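Local coordinates for Endoglucanase(Endo-1,4-beta-glucanase)protein (Pseudomonas stutzeri, PDB 6R2J) that probably hydrolyses internal beta-1,4-glucosidic bonds of cellulose-type glucans, as a family 5 endoglucanase with a TIM-barrel fold, at residues A12-N17 with Y272-C277; H26-K31 with I60-Q65. One frame throughout, in Å; residues are numbered along the deposited sequence.

How the contacts relate
Contact 1 and contact 2 sit on opposite sides of the chain's centre, within one (beta/alpha)8 barrel, with their centres 31 Å apart and their nearest atoms about 12 Å apart. Along the chain, contact 2 is nested inside the long loop that contact 1 closes. Contact 1 joins the start of the first strand to the end of helix 260-276, which leads through a short turn to the last strand, and so brings the two ends of the barrel sequence together. Contact 2 lies beyond the C-terminal ends of the first two strands, where the loop 26-31 meets the short helix 61-64. Neither supplies a glycan-pocket residue; the L273 side chain is about 13 Å from a bound glucose unit.

Contact 1: A12-N17 with Y272-C277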
loop_
_atom_site.group_PDB
_atom_site.type_symbol
_atom_site.label_atom_id
_atom_site.label_comp_id
_atom_site.label_asym_id
_atom_site.label_seq_id
_atom_site.Cartn_x
_atom_site.Cartn_y
_atom_site.Cartn_z
ATOM N N ALA A 12 -2.797 -9.782 11.767
ATOM C CA ALA A 12 -3.668 -9.248 10.710
ATOM C C ALA A 12 -2.773 -8.983 9.506
ATOM O O ALA A 12 -2.221 -7.895 9.352
ATOM C CB ALA A 12 -4.396 -7.981 11.136
ATOM N N LEU A 13 -2.612 -10.008 8.649
ATOM C CA LEU A 13 -1.698 -9.938 7.522
ATOM C C LEU A 13 -2.369 -9.376 6.280
ATOM O O LEU A 13 -1.748 -8.602 5.545
ATOM C CB LEU A 13 -1.173 -11.333 7.186
ATOM C CG LEU A 13 -0.188 -12.029 8.122
ATOM C CD1 LEU A 13 0.175 -13.406 7.490
ATOM C CD2 LEU A 13 1.094 -11.215 8.373
ATOM N N HIS A 14 -3.624 -9.748 6.027
ATOM C CA HIS A 14 -4.263 -9.519 4.736
ATOM C C HIS A 14 -5.361 -8.485 4.862
ATOM O O HIS A 14 -6.391 -8.714 5.521
ATOM C CB HIS A 14 -4.766 -10.826 4.150
ATOM C CG HIS A 14 -3.670 -11.816 3.947
ATOM N ND1 HIS A 14 -2.521 -11.502 3.258
ATOM C CD2 HIS A 14 -3.497 -13.073 4.413
ATOM C CE1 HIS A 14 -1.702 -12.537 3.278
ATOM N NE2 HIS A 14 -2.280 -13.508 3.956
ATOM N N GLY A 15 -5.105 -7.339 4.246
ATOM C CA GLY A 15 -5.942 -6.188 4.411
ATOM C C GLY A 15 -6.411 -5.705 3.077
ATOM O O GLY A 15 -6.426 -6.487 2.113
ATOM N N VAL A 16 -6.772 -4.413 3.023
ATOM C CA VAL A 16 -7.421 -3.827 1.865
ATOM C C VAL A 16 -6.905 -2.420 1.654
ATOM O O VAL A 16 -6.704 -1.669 2.606
ATOM C CB VAL A 16 -8.958 -3.780 2.034
ATOM C CG1 VAL A 16 -9.588 -5.198 2.001
ATOM C CG2 VAL A 16 -9.337 -3.045 3.307
ATOM N N ASN A 17 -6.753 -2.043 0.397
ATOM C CA ASN A 17 -6.611 -0.640 0.079
ATOM C C ASN A 17 -7.995 0.012 0.083
ATOM O O ASN A 17 -8.949 -0.545 -0.470
ATOM C CB ASN A 17 -5.994 -0.486 -1.299
ATOM C CG ASN A 17 -4.536 -0.852 -1.331
ATOM O OD1 ASN A 17 -3.683 -0.007 -1.051
ATOM N ND2 ASN A 17 -4.230 -2.083 -1.728
ATOM N N TYR A 272 0.396 -18.857 -0.340
ATOM C CA TYR A 272 1.845 -18.696 -0.345
ATOM C C TYR A 272 2.283 -17.567 0.576
ATOM O O TYR A 272 3.283 -17.685 1.292
ATOM C CB TYR A 272 2.292 -18.392 -1.777
ATOM C CG TYR A 272 3.752 -18.065 -1.932
ATOM C CD1 TYR A 272 4.731 -18.980 -1.549
ATOM C CD2 TYR A 272 4.160 -16.852 -2.496
ATOM C CE1 TYR A 272 6.074 -18.704 -1.697
ATOM C CE2 TYR A 272 5.515 -16.557 -2.659
ATOM C CZ TYR A 272 6.467 -17.487 -2.256
ATOM O OH TYR A 272 7.805 -17.217 -2.419
ATOM N N LEU A 273 1.566 -16.450 0.558
ATOM C CA LEU A 273 1.898 -15.362 1.464
ATOM C C LEU A 273 1.812 -15.799 2.917
ATOM O O LEU A 273 2.705 -15.499 3.714
ATOM C CB LEU A 273 0.970 -14.199 1.175
ATOM C CG LEU A 273 1.232 -13.627 -0.210
ATOM C CD1 LEU A 273 0.448 -12.325 -0.306
ATOM C CD2 LEU A 273 2.704 -13.390 -0.470
ATOM N N ASN A 274 0.755 -16.527 3.275
ATOM C CA ASN A 274 0.615 -17.016 4.639
ATOM C C ASN A 274 1.778 -17.912 5.019
ATOM O O ASN A 274 2.301 -17.810 6.133
ATOM C CB ASN A 274 -0.691 -17.790 4.816
ATOM C CG ASN A 274 -1.834 -16.918 5.292
ATOM O OD1 ASN A 274 -1.646 -15.749 5.598
ATOM N ND2 ASN A 274 -3.024 -17.484 5.362
ATOM N N ASP A 275 2.205 -18.797 4.098
ATOM C CA ASP A 275 3.296 -19.720 4.415
ATOM C C ASP A 275 4.576 -18.969 4.789
ATOM O O ASP A 275 5.454 -19.522 5.472
ATOM C CB ASP A 275 3.569 -20.615 3.210
ATOM C CG ASP A 275 2.408 -21.498 2.873
ATOM O OD1 ASP A 275 1.577 -21.780 3.783
ATOM O OD2 ASP A 275 2.343 -21.922 1.689
ATOM N N ASN A 276 4.708 -17.722 4.317
ATOM C CA ASN A 276 5.854 -16.870 4.612
ATOM C C ASN A 276 5.542 -15.749 5.610
ATOM O O ASN A 276 6.447 -14.964 5.940
ATOM C CB ASN A 276 6.395 -16.251 3.328
ATOM C CG ASN A 276 6.994 -17.269 2.424
ATOM O OD1 ASN A 276 8.185 -17.576 2.528
ATOM N ND2 ASN A 276 6.163 -17.841 1.536
ATOM N N CYS A 277 4.321 -15.709 6.150
ATOM C CA CYS A 277 3.846 -14.653 7.092
ATOM C C CYS A 277 4.053 -13.258 6.474
ATOM O O CYS A 277 4.488 -12.355 7.198
ATOM C CB CYS A 277 4.565 -14.722 8.436
ATOM S SG CYS A 277 4.273 -16.242 9.384
#
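L13 and C277 bring the two backbones to their nearest point, 7.3 Å between CA atoms, where the chain entering strand 14-18 passes the last turn of helix 260-276. That turn ends in a Schellman motif: C277 has positive phi (54°), and its N bonds back to N274 O at 2.9 Å. C277 also forms a disulfide with C318.

H14 makes the polar link. Its chi1 of -60° sets CG beside the backbone N. The ring meets the helix edge-on, N274 OD1 lying somewhat out of the ring plane, and NE2 donates to N274 OD1 over 2.8 Å. The bond is bent, 140° at the hydrogen, and the donor lies above the carbonyl plane. Beside it, CE1 meets L273 CB at 3.8 Å, while L13 CB sits over the centre of one ring face. L13 itself splits its methyls: CD1 touches N274 OD1 at 3.5 Å, and CD2 packs on C277 O at 3.8 Å.

The ring has a second polar partner, as ND1 bonds to S280 OG at the start of the last strand; N274 ND2 bonds to H313 O. An alanine in place of H14 would probably leave N274 OD1 and S280 OG without this partner and open a gap beside L273. Both ring nitrogens are engaged, which fixes the ring's rotation, and the imidazole bridges the first strand, helix 260-276 and the last strand of the barrel.

Contact 2: H26-K31 with I60-Q65; sequences HITPGK and IWERVQ
R63 reaches from the short helical turn 61-64 to two backbone carbonyls of the loop 26-31. In this TIM barrel the helical turn follows the second strand, and the loop lies between the first strand and helix 41-49; P29 and R63 come within 5.4 Å at their CA atoms.

Both hydrogen bonds between the segments come from the guanidinium. NE donates to P29 O at 2.9 Å, close to the guanidinium plane and fairly straight at 157°. NH2 donates to I27 O at 2.8 Å, nearly in line with that carbonyl but more bent at the hydrogen, 134°. The chain is extended from CG to NE, which carries the head out across the loop. NH1 bonds to F23 O and A21 O, so the buried guanidinium is ringed by four carbonyls of the segment 21-29. P29 is preceded by a cis peptide bond, and G30 follows with positive phi.

Within the 60-65 segment, W61 NE1 donates to Q65 OE1 on a lone pair in the carbonyl plane.

Apolar contact is slighter. T28 CG2 rests against E62 CB at 3.8 Å and reaches I60 CD1 at 4.1 Å. The carboxylate of E62 leads away from the loop, its chain bent at chi2 (89°), and is bonded by H105 N and N100 ND2. A methyl packed over one face completes the arginine's setting: I60 CD1 lies 3.4 Å above the guanidinium plane of R63, offset toward its rim.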
loop_
_atom_site.group_PDB
_atom_site.type_symbol
_atom_site.label_atom_id
_atom_site.label_comp_id
_atom_site.label_asym_id
_atom_site.label_seq_id
_atom_site.Cartn_x
_atom_site.Cartn_y
_atom_site.Cartn_z
ATOM N N HIS A 26 -4.742 13.935 -11.795
ATOM C CA HIS A 26 -4.435 15.063 -12.682
ATOM C C HIS A 26 -5.217 16.323 -12.322
ATOM O O HIS A 26 -4.836 17.432 -12.717
ATOM C CB HIS A 26 -4.640 14.613 -14.129
ATOM C CG HIS A 26 -3.709 13.498 -14.547
ATOM N ND1 HIS A 26 -3.788 12.873 -15.778
ATOM C CD2 HIS A 26 -2.691 12.885 -13.886
ATOM C CE1 HIS A 26 -2.868 11.928 -15.856
ATOM N NE2 HIS A 26 -2.187 11.913 -14.722
ATOM N N ILE A 27 -6.306 16.165 -11.577
ATOM C CA ILE A 27 -7.096 17.286 -11.087
ATOM C C ILE A 27 -6.559 17.628 -9.699
ATOM O O ILE A 27 -6.877 16.960 -8.702
ATOM C CB ILE A 27 -8.603 16.982 -11.097
ATOM C CG1 ILE A 27 -9.015 16.484 -12.492
ATOM C CG2 ILE A 27 -9.431 18.242 -10.705
ATOM C CD1 ILE A 27 -10.454 16.071 -12.618
ATOM N N THR A 28 -5.720 18.679 -9.631
ATOM C CA THR A 28 -5.246 19.172 -8.350
ATOM C C THR A 28 -5.554 20.654 -8.198
ATOM O O THR A 28 -5.397 21.427 -9.150
ATOM C CB THR A 28 -3.749 18.949 -8.173
ATOM O OG1 THR A 28 -3.023 19.652 -9.195
ATOM C CG2 THR A 28 -3.476 17.454 -8.252
ATOM N N PRO A 29 -5.957 21.080 -7.005
ATOM C CA PRO A 29 -6.160 20.194 -5.847
ATOM C C PRO A 29 -7.441 19.361 -5.995
ATOM O O PRO A 29 -7.613 18.307 -5.338
ATOM C CB PRO A 29 -6.231 21.154 -4.662
ATOM C CG PRO A 29 -6.555 22.488 -5.265
ATOM C CD PRO A 29 -6.021 22.507 -6.661
ATOM N N GLY A 30 -8.320 19.808 -6.888
ATOM C CA GLY A 30 -9.624 19.192 -6.964
ATOM C C GLY A 30 -10.437 19.448 -5.702
ATOM O O GLY A 30 -10.004 20.124 -4.761
ATOM N N LYS A 31 -11.648 18.884 -5.674
ATOM C CA LYS A 31 -12.523 19.027 -4.526
ATOM C C LYS A 31 -12.875 17.669 -3.918
ATOM O O LYS A 31 -13.235 16.734 -4.632
ATOM C CB LYS A 31 -13.821 19.733 -4.920
ATOM C CG LYS A 31 -13.654 21.182 -5.296
ATOM C CD LYS A 31 -14.991 21.798 -5.624
ATOM C CE LYS A 31 -15.809 21.043 -6.646
ATOM N NZ LYS A 31 -17.204 21.609 -6.800
ATOM N N ILE A 60 -2.461 11.844 -2.079
ATOM C CA ILE A 60 -1.427 12.441 -2.915
ATOM C C ILE A 60 -0.800 13.660 -2.249
ATOM O O ILE A 60 -1.453 14.430 -1.534
ATOM C CB ILE A 60 -1.852 12.708 -4.380
ATOM C CG1 ILE A 60 -3.013 13.704 -4.448
ATOM C CG2 ILE A 60 -2.191 11.345 -5.081
ATOM C CD1 ILE A 60 -3.375 14.092 -5.871
ATOM N N TRP A 61 0.485 13.831 -2.509
ATOM C CA TRP A 61 1.232 14.963 -1.967
ATOM C C TRP A 61 0.601 16.299 -2.383
ATOM O O TRP A 61 0.468 17.218 -1.561
ATOM C CB TRP A 61 2.699 14.792 -2.396
ATOM C CG TRP A 61 3.660 15.811 -1.949
ATOM C CD1 TRP A 61 3.427 16.919 -1.161
ATOM C CD2 TRP A 61 5.047 15.844 -2.298
ATOM N NE1 TRP A 61 4.587 17.640 -1.025
ATOM C CE2 TRP A 61 5.600 16.998 -1.697
ATOM C CE3 TRP A 61 5.877 15.007 -3.068
ATOM C CZ2 TRP A 61 6.936 17.330 -1.831
ATOM C CZ3 TRP A 61 7.197 15.357 -3.218
ATOM C CH2 TRP A 61 7.715 16.519 -2.609
ATOM N N GLU A 62 0.122 16.384 -3.631
ATOM C CA GLU A 62 -0.414 17.631 -4.164
ATOM C C GLU A 62 -1.633 18.124 -3.391
ATOM O O GLU A 62 -1.939 19.317 -3.432
ATOM C CB GLU A 62 -0.758 17.430 -5.642
ATOM C CG GLU A 62 0.466 17.263 -6.549
ATOM C CD GLU A 62 0.935 15.804 -6.708
ATOM O OE1 GLU A 62 0.443 14.926 -5.975
ATOM O OE2 GLU A 62 1.815 15.538 -7.563
ATOM N N ARG A 63 -2.338 17.252 -2.694
ATOM C CA ARG A 63 -3.492 17.675 -1.922
ATOM C C ARG A 63 -3.141 18.006 -0.478
ATOM O O ARG A 63 -3.921 18.718 0.164
ATOM C CB ARG A 63 -4.621 16.628 -2.045
ATOM C CG ARG A 63 -5.258 16.607 -3.430
ATOM C CD ARG A 63 -6.228 15.451 -3.672
ATOM N NE ARG A 63 -6.787 15.565 -5.031
ATOM C CZ ARG A 63 -7.081 14.554 -5.854
ATOM N NH1 ARG A 63 -6.910 13.305 -5.483
ATOM N NH2 ARG A 63 -7.583 14.804 -7.065
ATOM N N VAL A 64 -2.029 17.465 0.055
ATOM C CA VAL A 64 -1.558 17.855 1.395
ATOM C C VAL A 64 -0.684 19.101 1.325
ATOM O O VAL A 64 -0.585 19.837 2.315
ATOM C CB VAL A 64 -0.833 16.763 2.220
ATOM C CG1 VAL A 64 -1.788 15.607 2.536
ATOM C CG2 VAL A 64 0.453 16.323 1.515
ATOM N N GLN A 65 -0.015 19.327 0.189
ATOM C CA GLN A 65 0.827 20.502 -0.027
ATOM C C GLN A 65 0.608 20.970 -1.466
ATOM O O GLN A 65 1.166 20.407 -2.413
ATOM C CB GLN A 65 2.294 20.198 0.256
ATOM C CG GLN A 65 3.148 21.462 0.354
ATOM C CD GLN A 65 4.582 21.173 0.752
ATOM O OE1 GLN A 65 5.130 20.141 0.386
ATOM N NE2 GLN A 65 5.186 22.066 1.525
#